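Local coordinates for phage terminase large subunit (PDB 4ZNL), which hydrolyses ATP through its N-terminal ATPase domain, probably to drive viral DNA into empty capsids, and probably cuts the genome with a C-terminal endonuclease domain, at the beryllium trifluoride ion and adenosine-5'-diphosphate site. Residues are numbered along the deposited sequence; one frame, centred on the assembly and turned at random.

The beryllium trifluoride ion and adenosine-5'-diphosphate site. Residues 21-24, 27, 44-50, 84, 155, 230. With BEF (beryllium trifluoride ion), chain B; ADP (adenosine-5'-diphosphate), chain C; MG (magnesium ion), chain D.
ADP and beryllium trifluoride, together an ATP mimic, occupy the P-loop (Walker A) site of the ATPase domain, at the start of helix 48-62. Lys48, the Walker A lysine, runs alongside the beta-phosphate: CB and CG pass O2B, then bends at chi3 (-59°) and chi4 (-58°) curl the chain so that CE carries NZ to 3.2 Å from O2B of ADP. The terminal amine NZ also pairs with Glu155 OE2 in a salt bridge and makes a weak hydrogen bond to BEF F1. Backbone N-H groups of Gly47 and Lys48 converge on the same O2B, so three donors grip this oxygen, and the helix start probably adds to the charge compensation. Ser49 OG binds magnesium at 2.0 Å and shares the ion with O3B of the ADP beta-phosphate; waters 1 and 2 link the metal to F3. Glu155 is the predicted catalytic carboxylate, and its OE2 lies 3.6 Å from F1 of BEF.

Arg84 reaches the alpha-phosphate at its guanidinium edge, NH1 lying 2.7 Å from ADP O1A, while Glu50 OE1, in the guanidinium plane, takes the NH2 hydrogen bond on its anti lone pair, a salt bridge that steadies the group. At the base, Gln27 OE1 accepts in its carbonyl plane from both His24 N and adenine N6, a pairing that probably helps recognise the amino group. The carbonyl O of Lys22, a poorly ordered residue, accepts from ADP N6 at 2.8 Å, the donor above the carbonyl plane, with 168° at the hydrogen.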
loop_
_atom_site.group_PDB
_atom_site.type_symbol
_atom_site.label_atom_id
_atom_site.label_comp_id
_atom_site.label_asym_id
_atom_site.label_seq_id
_atom_site.Cartn_x
_atom_site.Cartn_y
_atom_site.Cartn_z
ATOM N N TYR A 21 7.023 -12.784 -6.716
ATOM C CA TYR A 21 7.346 -11.726 -5.764
ATOM C C TYR A 21 8.037 -12.313 -4.540
ATOM O O TYR A 21 7.506 -13.201 -3.885
ATOM C CB TYR A 21 6.058 -10.995 -5.376
ATOM C CG TYR A 21 6.135 -9.990 -4.248
ATOM C CD1 TYR A 21 6.887 -8.827 -4.359
ATOM C CD2 TYR A 21 5.390 -10.178 -3.090
ATOM C CE1 TYR A 21 6.912 -7.891 -3.328
ATOM C CE2 TYR A 21 5.415 -9.267 -2.064
ATOM C CZ TYR A 21 6.172 -8.126 -2.180
ATOM O OH TYR A 21 6.165 -7.218 -1.146
ATOM N N LYS A 22 9.234 -11.818 -4.254
ATOM C CA LYS A 22 9.995 -12.235 -3.080
ATOM C C LYS A 22 10.130 -11.062 -2.115
ATOM O O LYS A 22 11.066 -10.273 -2.231
ATOM C CB LYS A 22 11.380 -12.750 -3.480
ATOM C CG LYS A 22 11.425 -14.215 -3.881
ATOM C CD LYS A 22 11.493 -14.408 -5.387
ATOM C CE LYS A 22 11.968 -15.820 -5.731
ATOM N NZ LYS A 22 12.191 -16.019 -7.192
ATOM N N PRO A 23 9.190 -10.930 -1.165
ATOM C CA PRO A 23 9.246 -9.772 -0.262
ATOM C C PRO A 23 10.457 -9.750 0.679
ATOM O O PRO A 23 10.845 -10.794 1.205
ATOM C CB PRO A 23 7.950 -9.900 0.545
ATOM C CG PRO A 23 7.539 -11.308 0.403
ATOM C CD PRO A 23 7.994 -11.755 -0.930
ATOM N N HIS A 24 11.024 -8.561 0.882
ATOM C CA HIS A 24 12.022 -8.323 1.926
ATOM C C HIS A 24 11.377 -8.590 3.271
ATOM O O HIS A 24 10.158 -8.660 3.362
ATOM C CB HIS A 24 12.542 -6.881 1.907
ATOM C CG HIS A 24 12.983 -6.401 0.563
ATOM N ND1 HIS A 24 14.027 -6.976 -0.130
ATOM C CD2 HIS A 24 12.538 -5.379 -0.204
ATOM C CE1 HIS A 24 14.196 -6.338 -1.274
ATOM N NE2 HIS A 24 13.307 -5.363 -1.344
ATOM N N GLN A 27 8.767 -5.962 4.139
ATOM C CA GLN A 27 7.559 -6.170 3.349
ATOM C C GLN A 27 6.742 -7.329 3.905
ATOM O O GLN A 27 5.521 -7.239 4.049
ATOM C CB GLN A 27 7.913 -6.432 1.883
ATOM C CG GLN A 27 8.231 -5.168 1.110
ATOM C CD GLN A 27 8.803 -5.444 -0.261
ATOM O OE1 GLN A 27 9.434 -6.479 -0.490
ATOM N NE2 GLN A 27 8.589 -4.518 -1.183
ATOM N N ARG A 44 13.260 5.758 0.446
ATOM C CA ARG A 44 13.220 5.740 -1.023
ATOM C C ARG A 44 13.680 4.416 -1.609
ATOM O O ARG A 44 14.664 3.837 -1.148
ATOM C CB ARG A 44 14.120 6.836 -1.617
ATOM C CG ARG A 44 13.520 8.205 -1.736
ATOM C CD ARG A 44 14.398 9.094 -2.633
ATOM N NE ARG A 44 14.010 9.011 -4.040
ATOM C CZ ARG A 44 14.591 8.236 -4.958
ATOM N NH1 ARG A 44 15.618 7.450 -4.653
ATOM N NH2 ARG A 44 14.137 8.257 -6.205
ATOM N N GLN A 45 12.970 3.970 -2.640
ATOM C CA GLN A 45 13.327 2.770 -3.397
ATOM C C GLN A 45 13.390 1.508 -2.540
ATOM O O GLN A 45 14.106 0.568 -2.871
ATOM C CB GLN A 45 14.667 2.987 -4.117
ATOM C CG GLN A 45 14.575 3.966 -5.265
ATOM C CD GLN A 45 13.793 3.402 -6.434
ATOM O OE1 GLN A 45 12.766 3.947 -6.838
ATOM N NE2 GLN A 45 14.269 2.301 -6.977
ATOM N N SER A 46 12.617 1.471 -1.461
ATOM C CA SER A 46 12.614 0.322 -0.555
ATOM C C SER A 46 11.591 -0.748 -0.981
ATOM O O SER A 46 11.662 -1.900 -0.535
ATOM C CB SER A 46 12.316 0.781 0.878
ATOM O OG SER A 46 11.117 1.523 0.921
ATOM N N GLY A 47 10.644 -0.360 -1.835
ATOM C CA GLY A 47 9.576 -1.250 -2.258
ATOM C C GLY A 47 8.221 -0.888 -1.676
ATOM O O GLY A 47 7.371 -1.760 -1.439
ATOM N N LYS A 48 8.013 0.398 -1.420
ATOM C CA LYS A 48 6.719 0.865 -0.932
ATOM C C LYS A 48 5.635 0.670 -1.982
ATOM O O LYS A 48 4.579 0.097 -1.710
ATOM C CB LYS A 48 6.799 2.337 -0.526
ATOM C CG LYS A 48 7.785 2.583 0.611
ATOM C CD LYS A 48 7.736 3.998 1.160
ATOM C CE LYS A 48 8.031 5.004 0.104
ATOM N NZ LYS A 48 9.336 4.818 -0.542
ATOM N N SER A 49 5.896 1.141 -3.192
ATOM C CA SER A 49 4.903 1.056 -4.246
ATOM C C SER A 49 4.706 -0.395 -4.644
ATOM O O SER A 49 3.601 -0.809 -4.975
ATOM C CB SER A 49 5.327 1.906 -5.440
ATOM O OG SER A 49 5.281 3.278 -5.099
ATOM N N GLU A 50 5.784 -1.174 -4.585
ATOM C CA GLU A 50 5.700 -2.586 -4.906
ATOM C C GLU A 50 4.763 -3.286 -3.921
ATOM O O GLU A 50 3.869 -4.034 -4.321
ATOM C CB GLU A 50 7.094 -3.227 -4.875
ATOM C CG GLU A 50 7.122 -4.668 -5.342
ATOM C CD GLU A 50 6.896 -4.815 -6.839
ATOM O OE1 GLU A 50 6.993 -3.809 -7.572
ATOM O OE2 GLU A 50 6.615 -5.947 -7.279
ATOM N N ARG A 84 1.307 -0.716 -12.804
ATOM C CA ARG A 84 2.046 -1.782 -12.132
ATOM C C ARG A 84 1.106 -2.845 -11.577
ATOM O O ARG A 84 1.434 -4.039 -11.590
ATOM C CB ARG A 84 2.918 -1.211 -11.006
ATOM C CG ARG A 84 4.169 -0.499 -11.499
ATOM C CD ARG A 84 4.877 0.270 -10.379
ATOM N NE ARG A 84 5.577 -0.628 -9.468
ATOM C CZ ARG A 84 6.499 -0.247 -8.591
ATOM N NH1 ARG A 84 6.848 1.026 -8.502
ATOM N NH2 ARG A 84 7.086 -1.144 -7.810
ATOM N N GLU A 155 2.966 7.129 -0.769
ATOM C CA GLU A 155 3.567 8.407 -0.354
ATOM C C GLU A 155 2.582 9.258 0.441
ATOM O O GLU A 155 2.362 10.451 0.162
ATOM C CB GLU A 155 4.090 9.183 -1.557
ATOM C CG GLU A 155 5.245 8.499 -2.286
ATOM C CD GLU A 155 6.337 7.981 -1.344
ATOM O OE1 GLU A 155 6.632 8.615 -0.308
ATOM O OE2 GLU A 155 6.903 6.917 -1.648
ATOM N N TRP A 230 16.911 -3.377 2.410
ATOM C CA TRP A 230 17.703 -3.919 1.316
ATOM C C TRP A 230 19.190 -3.851 1.678
ATOM O O TRP A 230 19.958 -3.109 1.064
ATOM C CB TRP A 230 17.391 -3.141 0.025
ATOM C CG TRP A 230 17.121 -3.987 -1.186
ATOM C CD1 TRP A 230 17.560 -5.256 -1.419
ATOM C CD2 TRP A 230 16.344 -3.614 -2.332
ATOM N NE1 TRP A 230 17.112 -5.696 -2.641
ATOM C CE2 TRP A 230 16.364 -4.707 -3.222
ATOM C CE3 TRP A 230 15.637 -2.462 -2.695
ATOM C CZ2 TRP A 230 15.703 -4.685 -4.451
ATOM C CZ3 TRP A 230 14.981 -2.440 -3.917
ATOM C CH2 TRP A 230 15.018 -3.544 -4.780
HETATM BE BE BEF B . 9.937 5.645 -4.402
HETATM F F1 BEF B . 10.058 6.686 -3.300
HETATM F F2 BEF B . 10.987 5.998 -5.595
HETATM F F3 BEF B . 8.423 5.558 -4.837
HETATM P PB ADP C . 9.599 2.812 -3.713
HETATM O O1B ADP C . 10.473 4.122 -3.736
HETATM O O2B ADP C . 9.822 2.199 -2.361
HETATM O O3B ADP C . 8.111 3.040 -3.952
HETATM P PA ADP C . 9.447 0.769 -5.618
HETATM O O1A ADP C . 9.005 1.349 -6.971
HETATM O O2A ADP C . 8.257 0.124 -4.945
HETATM O O3A ADP C . 10.179 1.890 -4.809
HETATM O "O5'" ADP C . 10.547 -0.316 -5.821
HETATM C "C5'" ADP C . 11.728 0.050 -6.386
HETATM C "C4'" ADP C . 12.385 -0.972 -7.268
HETATM O "O4'" ADP C . 12.708 -2.108 -6.487
HETATM C "C3'" ADP C . 11.466 -1.411 -8.286
HETATM O "O3'" ADP C . 12.131 -1.713 -9.469
HETATM C "C2'" ADP C . 10.863 -2.615 -7.727
HETATM O "O2'" ADP C . 10.475 -3.480 -8.747
HETATM C "C1'" ADP C . 11.930 -3.202 -6.943
HETATM N N9 ADP C . 11.489 -3.943 -5.805
HETATM C C8 ADP C . 10.769 -3.516 -4.763
HETATM N N7 ADP C . 10.608 -4.555 -3.917
HETATM C C5 ADP C . 11.250 -5.654 -4.427
HETATM C C6 ADP C . 11.427 -7.010 -3.989
HETATM N N6 ADP C . 10.840 -7.504 -2.697
HETATM N N1 ADP C . 12.133 -7.850 -4.762
HETATM C C2 ADP C . 12.668 -7.434 -5.937
HETATM N N3 ADP C . 12.523 -6.178 -6.370
HETATM C C4 ADP C . 11.816 -5.265 -5.632
HETATM MG MG MG D . 6.888 4.455 -4.900
HETATM O O HOH W 1 6.062 6.323 -5.944
HETATM O O HOH W 2 7.576 3.922 -6.719
HETATM O O HOH W 3 6.164 5.114 -3.034
#